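Local coordinates for protein spondin-1 (Homo sapiens, PDB 3COO) that probably helps cells attach to the extracellular matrix as a secreted glycoprotein, its reelin-N domain binding heparin, at residues Thr54-Thr59 against Val123-Pro128; Leu41-Asp46 against Val135-Ser140; Arg24-Gln29 against Lys144-Phe149. One frame throughout, in Å; residues are numbered along the deposited sequence.

Contact 1: Thr54-Thr59 against Val123-Pro128; sequences TSYRVT and VFWIAP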
loop_
_atom_site.group_PDB
_atom_site.type_symbol
_atom_site.label_atom_id
_atom_site.label_comp_id
_atom_site.label_asym_id
_atom_site.label_seq_id
_atom_site.Cartn_x
_atom_site.Cartn_y
_atom_site.Cartn_z
ATOM N N THR A 54 -26.445 -12.130 -12.302
ATOM C CA THR A 54 -26.186 -10.729 -12.475
ATOM C C THR A 54 -24.805 -10.233 -12.240
ATOM O O THR A 54 -24.082 -10.706 -11.333
ATOM C CB THR A 54 -27.320 -9.657 -12.059
ATOM O OG1 THR A 54 -26.853 -8.713 -11.064
ATOM C CG2 THR A 54 -28.587 -10.222 -11.816
ATOM N N SER A 55 -24.426 -9.281 -13.094
ATOM C CA SER A 55 -23.100 -8.595 -12.977
ATOM C C SER A 55 -23.184 -7.373 -12.062
ATOM O O SER A 55 -23.866 -6.402 -12.400
ATOM C CB SER A 55 -22.645 -8.079 -14.388
ATOM O OG SER A 55 -21.441 -7.296 -14.303
ATOM N N TYR A 56 -22.466 -7.396 -10.946
ATOM C CA TYR A 56 -22.418 -6.296 -9.981
ATOM C C TYR A 56 -21.073 -5.593 -10.112
ATOM O O TYR A 56 -20.056 -6.236 -10.297
ATOM C CB TYR A 56 -22.544 -6.820 -8.523
ATOM C CG TYR A 56 -23.922 -7.384 -8.272
ATOM C CD1 TYR A 56 -25.000 -6.537 -7.934
ATOM C CD2 TYR A 56 -24.177 -8.735 -8.490
ATOM C CE1 TYR A 56 -26.296 -7.076 -7.772
ATOM C CE2 TYR A 56 -25.425 -9.260 -8.321
ATOM C CZ TYR A 56 -26.478 -8.425 -7.985
ATOM O OH TYR A 56 -27.697 -8.972 -7.854
ATOM N N ARG A 57 -21.089 -4.282 -9.972
ATOM C CA ARG A 57 -19.880 -3.497 -10.024
ATOM C C ARG A 57 -19.410 -3.391 -8.552
ATOM O O ARG A 57 -20.179 -2.984 -7.663
ATOM C CB ARG A 57 -20.207 -2.149 -10.675
ATOM C CG ARG A 57 -19.036 -1.312 -11.095
ATOM C CD ARG A 57 -19.544 0.101 -11.557
ATOM N NE ARG A 57 -20.377 0.107 -12.778
ATOM C CZ ARG A 57 -19.870 0.122 -14.007
ATOM N NH1 ARG A 57 -20.662 0.140 -15.069
ATOM N NH2 ARG A 57 -18.552 0.133 -14.165
ATOM N N VAL A 58 -18.189 -3.836 -8.296
ATOM C CA VAL A 58 -17.634 -3.769 -6.926
ATOM C C VAL A 58 -16.411 -2.859 -6.856
ATOM O O VAL A 58 -15.479 -2.993 -7.671
ATOM C CB VAL A 58 -17.552 -5.141 -6.171
ATOM C CG1 VAL A 58 -18.344 -6.372 -6.863
ATOM C CG2 VAL A 58 -16.227 -5.442 -5.449
ATOM N N THR A 59 -16.494 -1.856 -5.987
ATOM C CA THR A 59 -15.377 -0.906 -5.823
ATOM C C THR A 59 -14.789 -0.830 -4.433
ATOM O O THR A 59 -15.518 -0.825 -3.409
ATOM C CB THR A 59 -15.580 0.474 -6.498
ATOM O OG1 THR A 59 -15.139 1.580 -5.659
ATOM C CG2 THR A 59 -16.888 0.670 -7.027
ATOM N N VAL A 123 -14.136 -3.769 -10.130
ATOM C CA VAL A 123 -14.229 -5.043 -10.814
ATOM C C VAL A 123 -15.719 -5.402 -10.970
ATOM O O VAL A 123 -16.575 -4.916 -10.191
ATOM C CB VAL A 123 -13.440 -6.135 -9.997
ATOM C CG1 VAL A 123 -14.128 -6.427 -8.662
ATOM C CG2 VAL A 123 -13.262 -7.422 -10.810
ATOM N N PHE A 124 -16.056 -6.243 -11.955
ATOM C CA PHE A 124 -17.401 -6.850 -11.932
ATOM C C PHE A 124 -17.347 -8.159 -11.175
ATOM O O PHE A 124 -16.303 -8.837 -11.126
ATOM C CB PHE A 124 -17.988 -7.090 -13.344
ATOM C CG PHE A 124 -18.074 -5.850 -14.212
ATOM C CD1 PHE A 124 -18.939 -4.795 -13.876
ATOM C CD2 PHE A 124 -17.335 -5.749 -15.391
ATOM C CE1 PHE A 124 -19.055 -3.678 -14.675
ATOM C CE2 PHE A 124 -17.478 -4.616 -16.251
ATOM C CZ PHE A 124 -18.322 -3.555 -15.882
ATOM N N TRP A 125 -18.480 -8.521 -10.580
ATOM C CA TRP A 125 -18.588 -9.815 -9.906
ATOM C C TRP A 125 -19.928 -10.382 -10.329
ATOM O O TRP A 125 -20.986 -9.714 -10.203
ATOM C CB TRP A 125 -18.500 -9.657 -8.391
ATOM C CG TRP A 125 -18.784 -10.962 -7.612
ATOM C CD1 TRP A 125 -17.916 -11.999 -7.416
ATOM C CD2 TRP A 125 -19.994 -11.323 -6.926
ATOM N NE1 TRP A 125 -18.490 -12.987 -6.640
ATOM C CE2 TRP A 125 -19.779 -12.600 -6.336
ATOM C CE3 TRP A 125 -21.251 -10.708 -6.774
ATOM C CZ2 TRP A 125 -20.767 -13.261 -5.586
ATOM C CZ3 TRP A 125 -22.247 -11.383 -6.017
ATOM C CH2 TRP A 125 -21.979 -12.616 -5.404
ATOM N N ILE A 126 -19.887 -11.538 -10.976
ATOM C CA ILE A 126 -21.104 -12.170 -11.477
ATOM C C ILE A 126 -21.662 -13.116 -10.411
ATOM O O ILE A 126 -20.965 -14.028 -9.990
ATOM C CB ILE A 126 -20.842 -12.918 -12.811
ATOM C CG1 ILE A 126 -20.362 -11.930 -13.906
ATOM C CG2 ILE A 126 -22.113 -13.713 -13.279
ATOM C CD1 ILE A 126 -19.839 -12.613 -15.118
ATOM N N ALA A 127 -22.909 -12.909 -9.973
ATOM C CA ALA A 127 -23.448 -13.699 -8.835
ATOM C C ALA A 127 -23.572 -15.169 -9.213
ATOM O O ALA A 127 -23.856 -15.479 -10.385
ATOM C CB ALA A 127 -24.831 -13.160 -8.352
ATOM N N PRO A 128 -23.369 -16.083 -8.226
ATOM C CA PRO A 128 -23.374 -17.511 -8.463
ATOM C C PRO A 128 -24.797 -18.098 -8.586
ATOM O O PRO A 128 -25.770 -17.399 -8.304
ATOM C CB PRO A 128 -22.689 -18.060 -7.194
ATOM C CG PRO A 128 -23.201 -17.163 -6.090
ATOM C CD PRO A 128 -23.026 -15.786 -6.815
#
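F124 CE1 sits over one face of the R57 guanidinium, toward its rim, 3.9 Å from R57 CZ; the planes stand 63° apart. T54 OG1 lies over one face of the Y56 ring, offset toward the rim, and A127 CB and the carbonyl oxygen of W125 are at its edge, while Y56 CD2 comes obliquely to W125 CE3 at 3.9 Å. One face of the indole lies against A127 CA. S55 reaches F124 CD1 at 3.6 Å through OG, which stands anti to the backbone N (chi1 174°). Replacing F124 with an alanine is likely to leave the R57 guanidinium without its aromatic neighbour and freer to turn, although the salt bridge to E44 would still hold NE. Y56 and W125 exchange backbone bonds in both directions, as do V58 and V123, and A127 N donates to T54 O at 2.8 Å. V58 CG1 packs on W125 CB at 3.6 Å. This antiparallel pair is therefore two-sided: V58, V123 and W125 are buried on the inner face, with Y56 at its margin, Y56 OH bonded to K51 N and W125 NE1 to A89 O, whereas S55 and R57, beside F124 and I126, lie on the more exposed face.

Contact 2: Leu41-Asp46 against Val135-Ser140; sequences LRVEGD and VILKAS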
loop_
_atom_site.group_PDB
_atom_site.type_symbol
_atom_site.label_atom_id
_atom_site.label_comp_id
_atom_site.label_asym_id
_atom_site.label_seq_id
_atom_site.Cartn_x
_atom_site.Cartn_y
_atom_site.Cartn_z
ATOM N N LEU A 41 -15.242 -1.120 0.855
ATOM C CA LEU A 41 -15.617 -1.986 -0.237
ATOM C C LEU A 41 -17.118 -1.792 -0.451
ATOM O O LEU A 41 -17.892 -1.862 0.516
ATOM C CB LEU A 41 -15.273 -3.446 0.100
ATOM C CG LEU A 41 -15.697 -4.440 -0.987
ATOM C CD1 LEU A 41 -14.842 -4.134 -2.264
ATOM C CD2 LEU A 41 -15.530 -5.878 -0.526
ATOM N N ARG A 42 -17.529 -1.503 -1.689
ATOM C CA ARG A 42 -18.967 -1.286 -1.983
ATOM C C ARG A 42 -19.440 -1.988 -3.249
ATOM O O ARG A 42 -18.698 -2.098 -4.237
ATOM C CB ARG A 42 -19.265 0.205 -2.108
ATOM C CG ARG A 42 -19.083 0.972 -0.786
ATOM C CD ARG A 42 -19.731 2.340 -0.789
ATOM N NE ARG A 42 -21.133 2.321 -1.247
ATOM C CZ ARG A 42 -21.522 2.576 -2.501
ATOM N NH1 ARG A 42 -20.619 2.856 -3.442
ATOM N NH2 ARG A 42 -22.808 2.544 -2.827
ATOM N N VAL A 43 -20.698 -2.417 -3.227
ATOM C CA VAL A 43 -21.371 -2.948 -4.423
ATOM C C VAL A 43 -22.308 -1.874 -4.972
ATOM O O VAL A 43 -23.193 -1.401 -4.263
ATOM C CB VAL A 43 -22.111 -4.277 -4.109
ATOM C CG1 VAL A 43 -22.738 -4.869 -5.364
ATOM C CG2 VAL A 43 -21.135 -5.280 -3.505
ATOM N N GLU A 44 -22.103 -1.484 -6.229
ATOM C CA GLU A 44 -22.905 -0.443 -6.858
ATOM C C GLU A 44 -24.422 -0.725 -6.715
ATOM O O GLU A 44 -24.876 -1.847 -6.971
ATOM C CB GLU A 44 -22.474 -0.238 -8.330
ATOM C CG GLU A 44 -23.514 0.426 -9.272
ATOM C CD GLU A 44 -22.860 1.039 -10.522
ATOM O OE1 GLU A 44 -22.407 2.216 -10.472
ATOM O OE2 GLU A 44 -22.810 0.345 -11.566
ATOM N N GLY A 45 -25.170 0.293 -6.282
ATOM C CA GLY A 45 -26.606 0.148 -5.975
ATOM C C GLY A 45 -26.855 -0.351 -4.554
ATOM O O GLY A 45 -27.997 -0.389 -4.102
ATOM N N ASP A 46 -25.783 -0.720 -3.851
ATOM C CA ASP A 46 -25.851 -1.285 -2.494
ATOM C C ASP A 46 -26.976 -2.311 -2.354
ATOM O O ASP A 46 -27.886 -2.100 -1.564
ATOM C CB ASP A 46 -26.024 -0.178 -1.441
ATOM C CG ASP A 46 -24.844 0.781 -1.396
ATOM O OD1 ASP A 46 -25.087 1.993 -1.262
ATOM O OD2 ASP A 46 -23.675 0.340 -1.503
ATOM N N VAL A 135 -22.996 -15.051 0.361
ATOM C CA VAL A 135 -21.613 -14.812 -0.042
ATOM C C VAL A 135 -21.027 -13.598 0.706
ATOM O O VAL A 135 -21.730 -12.621 0.919
ATOM C CB VAL A 135 -21.563 -14.590 -1.602
ATOM C CG1 VAL A 135 -20.171 -14.159 -2.064
ATOM C CG2 VAL A 135 -21.957 -15.900 -2.289
ATOM N N ILE A 136 -19.742 -13.634 1.070
ATOM C CA ILE A 136 -19.096 -12.484 1.674
ATOM C C ILE A 136 -18.004 -12.015 0.704
ATOM O O ILE A 136 -17.085 -12.772 0.403
ATOM C CB ILE A 136 -18.415 -12.830 3.035
ATOM C CG1 ILE A 136 -19.303 -13.719 3.920
ATOM C CG2 ILE A 136 -17.976 -11.558 3.786
ATOM C CD1 ILE A 136 -20.584 -13.109 4.380
ATOM N N LEU A 137 -18.148 -10.790 0.201
ATOM C CA LEU A 137 -17.152 -10.134 -0.644
ATOM C C LEU A 137 -16.208 -9.464 0.348
ATOM O O LEU A 137 -16.681 -8.807 1.288
ATOM C CB LEU A 137 -17.815 -9.081 -1.567
ATOM C CG LEU A 137 -18.552 -9.514 -2.853
ATOM C CD1 LEU A 137 -19.702 -10.384 -2.515
ATOM C CD2 LEU A 137 -19.141 -8.298 -3.627
ATOM N N LYS A 138 -14.891 -9.655 0.154
ATOM C CA LYS A 138 -13.899 -9.210 1.125
ATOM C C LYS A 138 -12.686 -8.594 0.427
ATOM O O LYS A 138 -12.186 -9.130 -0.558
ATOM C CB LYS A 138 -13.450 -10.413 1.997
ATOM C CG LYS A 138 -14.632 -11.039 2.814
ATOM C CD LYS A 138 -14.207 -11.892 4.036
ATOM C CE LYS A 138 -13.169 -12.956 3.729
ATOM N NZ LYS A 138 -13.068 -14.002 4.841
ATOM N N ALA A 139 -12.189 -7.489 0.957
ATOM C CA ALA A 139 -10.948 -6.907 0.449
ATOM C C ALA A 139 -9.909 -6.858 1.567
ATOM O O ALA A 139 -10.265 -6.800 2.758
ATOM C CB ALA A 139 -11.212 -5.482 -0.146
ATOM N N SER A 140 -8.631 -6.944 1.201
ATOM C CA SER A 140 -7.568 -6.679 2.164
ATOM C C SER A 140 -6.573 -5.688 1.560
ATOM O O SER A 140 -6.287 -5.751 0.362
ATOM C CB SER A 140 -6.857 -7.973 2.545
ATOM O OG SER A 140 -5.650 -7.677 3.193
#
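L41 reaches across to L137 and A139 with one methyl. From CB its chain runs to CG, which is anti to the backbone N (chi1 177°), and this extension carries CD2 to the facing strand. There CD2 lies 3.6 Å from L137 O and 4.1 Å from L137 CB, and its distance to A139 CB is 4.4 Å, so a single carbon spans the backbone between two residues that point the same way. The other branch, CD1, packs on T59 O of the neighbouring strand. Two residues on, V43 makes the second apolar contact: its CG2 meets L137 CD2 at 3.6 Å, the two side chains crossing at about a right angle. The strand axes approach to 8.1 Å, too far for backbone pairing, and the contact rests on van der Waals packing of L41 and V43 against L137, A139 and the backbone between them, with V58 of strand 55-62 touching both L41 and L137. Beyond V43 the chain makes a type II turn closed by D46 N to V43 O at 2.7 Å. Chemistry thus divides by face: L41 and V43 point into the buried interface between the two sheets, while R42, on the other face of the strand, forms a salt bridge with D46 of the following turn, NH2 making a bond to OD1 at 2.8 Å and a weak one to OD2.

Contact 3: Arg24-Gln29 against Lys144-Phe149; sequences RILRAQ and KRIIYF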
loop_
_atom_site.group_PDB
_atom_site.type_symbol
_atom_site.label_atom_id
_atom_site.label_comp_id
_atom_site.label_asym_id
_atom_site.label_seq_id
_atom_site.Cartn_x
_atom_site.Cartn_y
_atom_site.Cartn_z
ATOM N N ARG A 24 -2.726 -19.180 0.498
ATOM C CA ARG A 24 -2.299 -17.973 1.219
ATOM C C ARG A 24 -3.442 -16.990 1.500
ATOM O O ARG A 24 -3.199 -15.861 1.907
ATOM C CB ARG A 24 -1.168 -17.266 0.453
ATOM C CG ARG A 24 0.098 -18.117 0.371
ATOM C CD ARG A 24 1.063 -17.372 -0.509
ATOM N NE ARG A 24 2.227 -18.162 -0.895
ATOM C CZ ARG A 24 3.209 -17.674 -1.654
ATOM N NH1 ARG A 24 3.162 -16.408 -2.076
ATOM N NH2 ARG A 24 4.233 -18.442 -1.983
ATOM N N ILE A 25 -4.673 -17.444 1.364
ATOM C CA ILE A 25 -5.857 -16.601 1.582
ATOM C C ILE A 25 -6.523 -17.157 2.844
ATOM O O ILE A 25 -7.014 -18.279 2.834
ATOM C CB ILE A 25 -6.852 -16.680 0.375
ATOM C CG1 ILE A 25 -6.258 -16.058 -0.910
ATOM C CG2 ILE A 25 -8.214 -16.008 0.691
ATOM C CD1 ILE A 25 -5.933 -14.593 -0.839
ATOM N N LEU A 26 -6.530 -16.381 3.923
ATOM C CA LEU A 26 -6.946 -16.903 5.246
ATOM C C LEU A 26 -7.874 -15.915 5.922
ATOM O O LEU A 26 -7.924 -14.762 5.488
ATOM C CB LEU A 26 -5.714 -17.144 6.129
ATOM C CG LEU A 26 -4.641 -18.143 5.669
ATOM C CD1 LEU A 26 -3.529 -18.249 6.696
ATOM C CD2 LEU A 26 -5.279 -19.512 5.416
ATOM N N ARG A 27 -8.611 -16.354 6.959
ATOM C CA ARG A 27 -9.458 -15.444 7.751
ATOM C C ARG A 27 -8.667 -15.020 8.952
ATOM O O ARG A 27 -8.110 -15.869 9.634
ATOM C CB ARG A 27 -10.706 -16.128 8.300
ATOM C CG ARG A 27 -11.822 -16.334 7.382
ATOM C CD ARG A 27 -12.758 -17.365 8.017
ATOM N NE ARG A 27 -13.746 -16.747 8.888
ATOM C CZ ARG A 27 -14.815 -17.373 9.375
ATOM N NH1 ARG A 27 -15.653 -16.703 10.148
ATOM N NH2 ARG A 27 -15.025 -18.673 9.129
ATOM N N ALA A 28 -8.657 -13.729 9.253
ATOM C CA ALA A 28 -8.105 -13.258 10.513
ATOM C C ALA A 28 -8.896 -13.823 11.704
ATOM O O ALA A 28 -10.135 -13.854 11.674
ATOM C CB ALA A 28 -8.079 -11.721 10.513
ATOM N N GLN A 29 -8.177 -14.349 12.712
ATOM C CA GLN A 29 -8.756 -14.773 13.997
ATOM C C GLN A 29 -8.331 -13.728 15.060
ATOM O O GLN A 29 -7.210 -13.206 15.009
ATOM C CB GLN A 29 -8.276 -16.190 14.436
ATOM C CG GLN A 29 -8.105 -17.228 13.306
ATOM C CD GLN A 29 -8.088 -18.679 13.791
ATOM O OE1 GLN A 29 -7.701 -18.964 14.925
ATOM N NE2 GLN A 29 -8.510 -19.606 12.925
ATOM N N LYS A 144 1.089 -8.635 2.664
ATOM C CA LYS A 144 2.048 -9.608 3.268
ATOM C C LYS A 144 2.040 -10.939 2.474
ATOM O O LYS A 144 1.195 -11.110 1.632
ATOM C CB LYS A 144 1.719 -9.852 4.759
ATOM C CG LYS A 144 1.778 -8.557 5.572
ATOM C CD LYS A 144 2.190 -8.684 7.005
ATOM C CE LYS A 144 2.667 -7.307 7.470
ATOM N NZ LYS A 144 2.762 -7.130 8.936
ATOM N N ARG A 145 2.962 -11.865 2.727
ATOM C CA ARG A 145 2.973 -13.135 1.992
ATOM C C ARG A 145 1.644 -13.918 2.218
ATOM O O ARG A 145 1.040 -14.430 1.268
ATOM C CB ARG A 145 4.224 -13.963 2.335
ATOM C CG ARG A 145 4.308 -15.327 1.619
ATOM C CD ARG A 145 5.704 -15.920 1.805
ATOM N NE ARG A 145 5.893 -17.255 1.212
ATOM C CZ ARG A 145 6.560 -17.492 0.074
ATOM N NH1 ARG A 145 7.079 -16.489 -0.642
ATOM N NH2 ARG A 145 6.698 -18.738 -0.363
ATOM N N ILE A 146 1.180 -13.930 3.460
ATOM C CA ILE A 146 -0.126 -14.462 3.810
ATOM C C ILE A 146 -1.084 -13.300 4.002
ATOM O O ILE A 146 -0.781 -12.325 4.733
ATOM C CB ILE A 146 -0.093 -15.258 5.106
ATOM C CG1 ILE A 146 1.078 -16.261 5.102
ATOM C CG2 ILE A 146 -1.493 -15.928 5.348
ATOM C CD1 ILE A 146 0.921 -17.391 4.059
ATOM N N ILE A 147 -2.224 -13.421 3.341
ATOM C CA ILE A 147 -3.246 -12.380 3.263
ATOM C C ILE A 147 -4.405 -12.785 4.182
ATOM O O ILE A 147 -5.098 -13.782 3.937
ATOM C CB ILE A 147 -3.758 -12.207 1.829
ATOM C CG1 ILE A 147 -2.619 -12.257 0.782
ATOM C CG2 ILE A 147 -4.639 -10.917 1.676
ATOM C CD1 ILE A 147 -1.962 -10.958 0.521
ATOM N N TYR A 148 -4.555 -12.042 5.274
ATOM C CA TYR A 148 -5.601 -12.285 6.259
ATOM C C TYR A 148 -6.692 -11.295 5.998
ATOM O O TYR A 148 -6.419 -10.118 5.631
ATOM C CB TYR A 148 -5.061 -12.087 7.674
ATOM C CG TYR A 148 -4.070 -13.137 8.086
ATOM C CD1 TYR A 148 -2.691 -12.951 7.888
ATOM C CD2 TYR A 148 -4.506 -14.316 8.645
ATOM C CE1 TYR A 148 -1.794 -13.933 8.266
ATOM C CE2 TYR A 148 -3.638 -15.291 9.016
ATOM C CZ TYR A 148 -2.280 -15.087 8.826
ATOM O OH TYR A 148 -1.444 -16.078 9.211
ATOM N N PHE A 149 -7.928 -11.779 6.031
ATOM C CA PHE A 149 -9.077 -10.943 5.666
ATOM C C PHE A 149 -9.921 -10.810 6.932
ATOM O O PHE A 149 -9.989 -11.747 7.744
ATOM C CB PHE A 149 -9.935 -11.580 4.544
ATOM C CG PHE A 149 -9.307 -11.546 3.174
ATOM C CD1 PHE A 149 -8.319 -12.474 2.808
ATOM C CD2 PHE A 149 -9.676 -10.572 2.253
ATOM C CE1 PHE A 149 -7.754 -12.427 1.502
ATOM C CE2 PHE A 149 -9.146 -10.533 0.947
ATOM C CZ PHE A 149 -8.162 -11.464 0.592
HETATM O O HOH W 1 0.836 -14.262 -1.541
#
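R24, L26 and F149 bury the most surface here. R24 runs extended from CG to NE alongside the turn before strand 147-149, its CG 3.8 Å from I146 CD1. Its guanidinium lies over that of R145, the planes 35° apart and NH2 3.0 Å from NH2 of R145. Both nitrogens are donors, so the pair is no hydrogen bond, and the like charges would be expected to weigh against so close an approach. A water in the plane of the R24 guanidinium bridges R24 NH1 to R145 O, accepting from the first and donating to the second at 2.8 Å, and so ties R24 to the R145 backbone.

L26 points to the other side of the sheet from I25. With CG anti to the carbonyl carbon (chi1 -61°), its CD1 falls between I146 CG2, at a tight 3.4 Å, and Y148 CE2, at 3.8 Å; the L26 and Y148 side chains lie side by side and point the same way. F149 turns to the opposite face, toward the interior, where CE1 meets I25 CD1 at 3.7 Å and L26 O lies at the edge of the ring, in its plane. I74 of strand 72-77 touches both I25 and F149.

Four backbone bonds fix the alignment. R24 O accepts from I147 N, and A28 N donates to F149 O at 2.8 Å. Between them L26 bonds to the residues on both sides of Y148, through N to I147 O and through O to F149 N, the pattern of a parallel ladder, here joining strand 25-27 to strand 147-149, both within the Reeler domain.

From the N terminus, strand 25-27 comes first and pairs with 147-149, so contact 3 closes the longest loop. Contact 2, between 41-46 and 135-140, is nested within that loop, and contact 1, between 54-59 and 123-128, within contact 2; none cross. Contact 1 pairs two neighbouring strands of the four-stranded sheet, whereas contact 2 joins one of its two outermost strands, 39-43, to the six-stranded sheet facing it. They touch directly, through the R57 to E44 salt bridge and W125 against V135. Contact 3 lies about 23 Å from contact 1, centre to centre, on the opposite side of the chain's centre, but meets contact 2 where K138 and S140 pack on F149.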